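Local coordinates for uncharacterized HTH-type transcriptional regulator YybR (Bacillus subtilis, PDB 4A5N), which acts as a redox-switched transcriptional activator of the MarR/DUF24 family and probably binds DNA through its helix-turn-helix fold, at the interface of chains A and B. Coordinates in Å, arbitrary orientation; residue numbers count along the deposited sequence, not the author numbering. Chains: chain A/B, Uncharacterized hth-type transcriptional regulator YYBR.

Contact 1 and contact 2 lie about 19 Å apart, measured between the centres of their C-alpha atoms, and both use helix 15-23. In contact 1 the helix of chain B sets B:Glu17 against the turn and the start of helix 28-35 of chain A; in contact 2 the same helix of chain A sets A:Phe18 against helix 94-115 of chain B. Residue 14, an engineered serine (naturally cysteine), adjoins both. By two-fold symmetry each contact recurs with the chains exchanged, so each helix 15-23 is held at two places, one through a buried carboxylate, the other through an aromatic ring set among charged side chains.

Contact 1: the interface of chains A and B. Residues chain A 23, 25-30; chain B 14, 16-17, 20.
The carboxylate of B:Glu17 plugs into the start of helix 28-35 of chain A, where A:Ile30 N donates a 3.2 Å hydrogen bond to B:Glu17 OE2 from the anti side, 28° out of the carboxylate plane. CG of B:Glu17 lies anti to its carbonyl carbon, and the chain folds at chi2 (-56°), tucking the acid into the turn. Packing is tight here: A:Ile30 crosses the glutamate at about a right angle and lays CG1 3.4 Å from B:Glu17 CG. The engineered B:Ser14, naturally cysteine, touches the isoleucine beyond it. B:Ser14 OG accepts a 3.1 Å bond from B:Glu17 N. The carboxylate also comes close to two carbonyls, with B:Glu17 OE1 2.7 Å from A:Gly25 O and B:Glu17 OE2 2.9 Å from A:Lys26 O; these acceptor-to-acceptor contacts are doubtful. Water 1 lies 3.0 Å from A:Gly29 N, and it bridges both carboxylate oxygens to the carbonyls of A:Ile23 and A:Gly25. Contacts are looser on the flanks: B:Val16 CG1 stands 3.8 Å from A:Gly29 CA, where glycine adds no bulk, and A:Lys26 NZ stays 4.9 Å from B:Glu17 OE1, too far for a salt bridge. An alanine at B:Glu17 would probably leave A:Ile30 N without its mate and open a gap beside the isoleucine. The site thus caps a helix of one subunit with an acid from the other, helping to join the dimer.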
# COMPACT_ATOMS: atom_id res chain seq x y z
N ILE A 23 -2.07 -0.75 -6.00
CA ILE A 23 -1.31 0.49 -5.81
C ILE A 23 -0.01 0.25 -5.04
O ILE A 23 0.76 1.18 -4.83
CB ILE A 23 -2.20 1.53 -5.08
CG1 ILE A 23 -1.84 2.98 -5.43
CG2 ILE A 23 -2.10 1.34 -3.57
CD1 ILE A 23 -1.55 3.26 -6.88
N GLY A 25 3.59 -2.00 -3.56
CA GLY A 25 4.94 -2.27 -4.03
C GLY A 25 5.78 -1.01 -3.97
O GLY A 25 5.38 -0.02 -3.34
N LYS A 26 6.93 -1.05 -4.66
CA LYS A 26 7.98 -0.04 -4.55
C LYS A 26 7.79 1.18 -5.48
O LYS A 26 8.38 2.23 -5.21
CB LYS A 26 9.33 -0.71 -4.86
CG LYS A 26 10.58 0.17 -4.94
CD LYS A 26 11.18 0.49 -3.57
CE LYS A 26 11.85 1.87 -3.58
NZ LYS A 26 10.82 2.94 -3.78
N TRP A 27 7.02 1.04 -6.56
CA TRP A 27 7.00 2.07 -7.62
C TRP A 27 5.69 2.65 -8.01
O TRP A 27 5.65 3.79 -8.45
CB TRP A 27 7.58 1.47 -8.90
CG TRP A 27 8.93 0.89 -8.72
CD1 TRP A 27 9.28 -0.44 -8.76
CD2 TRP A 27 10.18 1.61 -8.43
NE1 TRP A 27 10.60 -0.60 -8.54
CE2 TRP A 27 11.21 0.59 -8.35
CE3 TRP A 27 10.53 2.93 -8.27
CZ2 TRP A 27 12.54 0.90 -8.09
CZ3 TRP A 27 11.88 3.23 -8.01
CH2 TRP A 27 12.85 2.24 -7.92
N LYS A 28 4.60 1.89 -7.87
CA LYS A 28 3.33 2.25 -8.47
C LYS A 28 2.80 3.55 -7.88
O LYS A 28 2.25 4.38 -8.59
CB LYS A 28 2.29 1.13 -8.38
CG LYS A 28 2.57 -0.01 -9.37
CD LYS A 28 1.54 -1.09 -9.32
CE LYS A 28 1.97 -2.30 -10.15
NZ LYS A 28 1.03 -3.38 -9.85
N GLY A 29 3.00 3.73 -6.57
CA GLY A 29 2.63 4.97 -5.90
C GLY A 29 3.31 6.22 -6.44
O GLY A 29 2.65 7.26 -6.60
N ILE A 30 4.61 6.10 -6.74
CA ILE A 30 5.45 7.15 -7.31
C ILE A 30 4.99 7.50 -8.72
O ILE A 30 4.74 8.65 -9.06
CB ILE A 30 6.95 6.74 -7.41
CG1 ILE A 30 7.55 6.45 -6.02
CG2 ILE A 30 7.78 7.83 -8.09
CD1 ILE A 30 9.00 5.98 -6.06
N SER B 14 10.49 8.67 -1.72
CA SER B 14 9.09 9.04 -1.90
C SER B 14 8.30 8.87 -0.61
O SER B 14 8.35 7.81 -0.01
CB SER B 14 8.43 8.17 -2.98
OG SER B 14 7.02 8.08 -2.75
N VAL B 16 5.07 8.52 -0.40
CA VAL B 16 4.06 7.50 -0.71
C VAL B 16 4.63 6.09 -0.49
O VAL B 16 4.03 5.25 0.21
CB VAL B 16 3.57 7.61 -2.16
CG1 VAL B 16 2.52 6.55 -2.45
CG2 VAL B 16 2.96 8.97 -2.44
N GLU B 17 5.81 5.85 -1.03
CA GLU B 17 6.48 4.56 -0.81
C GLU B 17 6.87 4.38 0.69
O GLU B 17 6.87 3.27 1.21
CB GLU B 17 7.69 4.43 -1.73
CG GLU B 17 7.40 4.56 -3.24
CD GLU B 17 6.34 3.57 -3.76
OE1 GLU B 17 6.01 2.62 -3.02
OE2 GLU B 17 5.87 3.73 -4.91
N LEU B 20 3.72 3.12 2.31
CA LEU B 20 3.45 1.76 1.87
C LEU B 20 4.42 0.74 2.50
O LEU B 20 4.06 -0.42 2.72
CB LEU B 20 3.48 1.68 0.37
CG LEU B 20 2.26 2.14 -0.41
CD1 LEU B 20 2.60 2.21 -1.89
CD2 LEU B 20 1.05 1.22 -0.22
O HOH W 1 3.63 1.39 -4.78

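Contact 2: the interface of chains A and B. Residues chain A 13-15, 18; chain B 104-105, 107-108, 111-112, 115.
A:Pro15 and A:Phe18, one helical turn apart at the start of helix 15-23, face helix 94-115 of chain B, whose backbone comes near enough for B:Gly104 CA to lie 3.7 Å from A:Pro15 O. Glycine suits that point because a side chain would intrude between the helices. Proline, common in a first helical turn, lies alongside B:Glu105 pointing the same way, with A:Pro15 CB 3.9 Å from B:Glu105 CG; the acid contributes its methylene chain here.

The main group is the A:Phe18 ring, thrown outward with CG anti to the backbone N (chi1 -166°). The guanidinium of B:Arg108 meets one side of it, tilted 37° from the ring plane, with CZ 3.6 Å from A:Phe18 CD1; the overlap is at the rim, not over the centre. A bend at chi3 folds the arginine back to this position, and although its NH2 lies near A:Gly13 O, its N-H points away and no hydrogen bond forms. At the far tip B:Glu112 comes end-on, its carboxylate turned 81° from the ring; OE1 lies at the ring edge, in plane, while OE2 stands off to one side, 3.3 Å from A:Phe18 CZ. B:Leu111 slides past antiparallel, placing CB 3.8 Å from A:Phe18 CZ; a shorter approach of its CD1 is doubtful.

Water 2 sits over the centre of the opposite ring face. It is 2.7 Å from A:Phe18 O and 2.8 Å from B:Arg115 NH2, and B:Arg115 NH1 binds it too. The extended arginine reaches this water while NH1 makes a salt bridge to B:Glu112 OE1 at 3.5 Å, which probably steadies both charged groups around the aromatic ring.

The site joins the first modelled helix of one subunit to the C-terminal helix of the other, at the margin of the dimer.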
# COMPACT_ATOMS: atom_id res chain seq x y z
N GLY A 13 -11.56 -12.62 0.54
CA GLY A 13 -10.30 -11.82 0.35
C GLY A 13 -10.40 -10.44 1.00
O GLY A 13 -11.40 -9.74 0.81
N SER A 14 -9.38 -10.03 1.75
CA SER A 14 -9.40 -8.72 2.40
C SER A 14 -9.46 -7.61 1.37
O SER A 14 -8.60 -7.53 0.49
CB SER A 14 -8.15 -8.53 3.27
OG SER A 14 -7.77 -7.17 3.30
N PRO A 15 -10.48 -6.75 1.44
CA PRO A 15 -10.51 -5.64 0.52
C PRO A 15 -9.34 -4.65 0.70
O PRO A 15 -8.96 -4.00 -0.25
CB PRO A 15 -11.84 -4.96 0.82
CG PRO A 15 -12.14 -5.36 2.24
CD PRO A 15 -11.67 -6.77 2.32
N PHE A 18 -6.71 -6.21 -1.28
CA PHE A 18 -7.10 -6.02 -2.69
C PHE A 18 -6.60 -4.69 -3.27
O PHE A 18 -6.02 -4.63 -4.35
CB PHE A 18 -8.62 -6.11 -2.80
CG PHE A 18 -9.11 -6.28 -4.20
CD1 PHE A 18 -9.08 -7.53 -4.80
CD2 PHE A 18 -9.59 -5.19 -4.91
CE1 PHE A 18 -9.53 -7.69 -6.11
CE2 PHE A 18 -10.03 -5.34 -6.21
CZ PHE A 18 -10.01 -6.60 -6.81
N GLY B 104 -11.57 -0.96 -2.03
CA GLY B 104 -11.45 -2.36 -2.43
C GLY B 104 -12.79 -3.05 -2.53
O GLY B 104 -13.02 -3.90 -3.43
N GLU B 105 -13.67 -2.76 -1.58
CA GLU B 105 -15.04 -3.31 -1.60
C GLU B 105 -15.84 -2.81 -2.80
O GLU B 105 -16.45 -3.60 -3.51
CB GLU B 105 -15.81 -2.94 -0.33
CG GLU B 105 -15.62 -3.94 0.77
CD GLU B 105 -16.17 -3.48 2.10
OE1 GLU B 105 -16.49 -2.27 2.25
OE2 GLU B 105 -16.21 -4.31 3.02
N ASN B 107 -14.76 -1.61 -5.61
CA ASN B 107 -14.16 -1.71 -6.93
C ASN B 107 -13.76 -3.09 -7.35
O ASN B 107 -13.22 -3.25 -8.43
CB ASN B 107 -13.02 -0.69 -7.07
CG ASN B 107 -13.57 0.72 -7.11
OD1 ASN B 107 -14.31 1.06 -8.03
ND2 ASN B 107 -13.28 1.53 -6.07
N ARG B 108 -14.10 -4.08 -6.53
CA ARG B 108 -13.67 -5.43 -6.75
C ARG B 108 -14.19 -5.90 -8.11
O ARG B 108 -13.42 -6.43 -8.91
CB ARG B 108 -14.18 -6.32 -5.64
CG ARG B 108 -13.78 -7.79 -5.77
CD ARG B 108 -14.08 -8.55 -4.48
NE ARG B 108 -13.09 -8.31 -3.41
CZ ARG B 108 -11.97 -9.03 -3.18
NH1 ARG B 108 -11.64 -10.07 -3.97
NH2 ARG B 108 -11.17 -8.71 -2.16
N LEU B 111 -12.40 -3.94 -11.11
CA LEU B 111 -11.02 -4.39 -11.27
C LEU B 111 -11.00 -5.74 -11.95
O LEU B 111 -10.13 -6.02 -12.79
CB LEU B 111 -10.33 -4.45 -9.93
CG LEU B 111 -9.29 -3.37 -9.79
CD1 LEU B 111 -8.81 -3.34 -8.33
CD2 LEU B 111 -8.12 -3.61 -10.74
N GLU B 112 -11.97 -6.58 -11.61
CA GLU B 112 -12.09 -7.90 -12.23
C GLU B 112 -12.39 -7.79 -13.74
O GLU B 112 -11.90 -8.61 -14.52
CB GLU B 112 -13.14 -8.75 -11.49
CG GLU B 112 -12.60 -9.73 -10.43
CD GLU B 112 -11.60 -9.14 -9.45
OE1 GLU B 112 -10.38 -9.10 -9.77
OE2 GLU B 112 -12.02 -8.77 -8.33
N ARG B 115 -9.15 -6.75 -15.54
CA ARG B 115 -8.27 -7.92 -15.56
C ARG B 115 -8.79 -9.02 -16.51
O ARG B 115 -7.99 -9.75 -17.11
CB ARG B 115 -8.07 -8.45 -14.13
CG ARG B 115 -7.14 -7.59 -13.30
CD ARG B 115 -7.41 -7.71 -11.81
NE ARG B 115 -6.42 -6.96 -11.03
CZ ARG B 115 -6.42 -6.83 -9.70
NH1 ARG B 115 -7.38 -7.39 -8.96
NH2 ARG B 115 -5.45 -6.13 -9.10
O HOH W 2 -6.43 -6.24 -6.52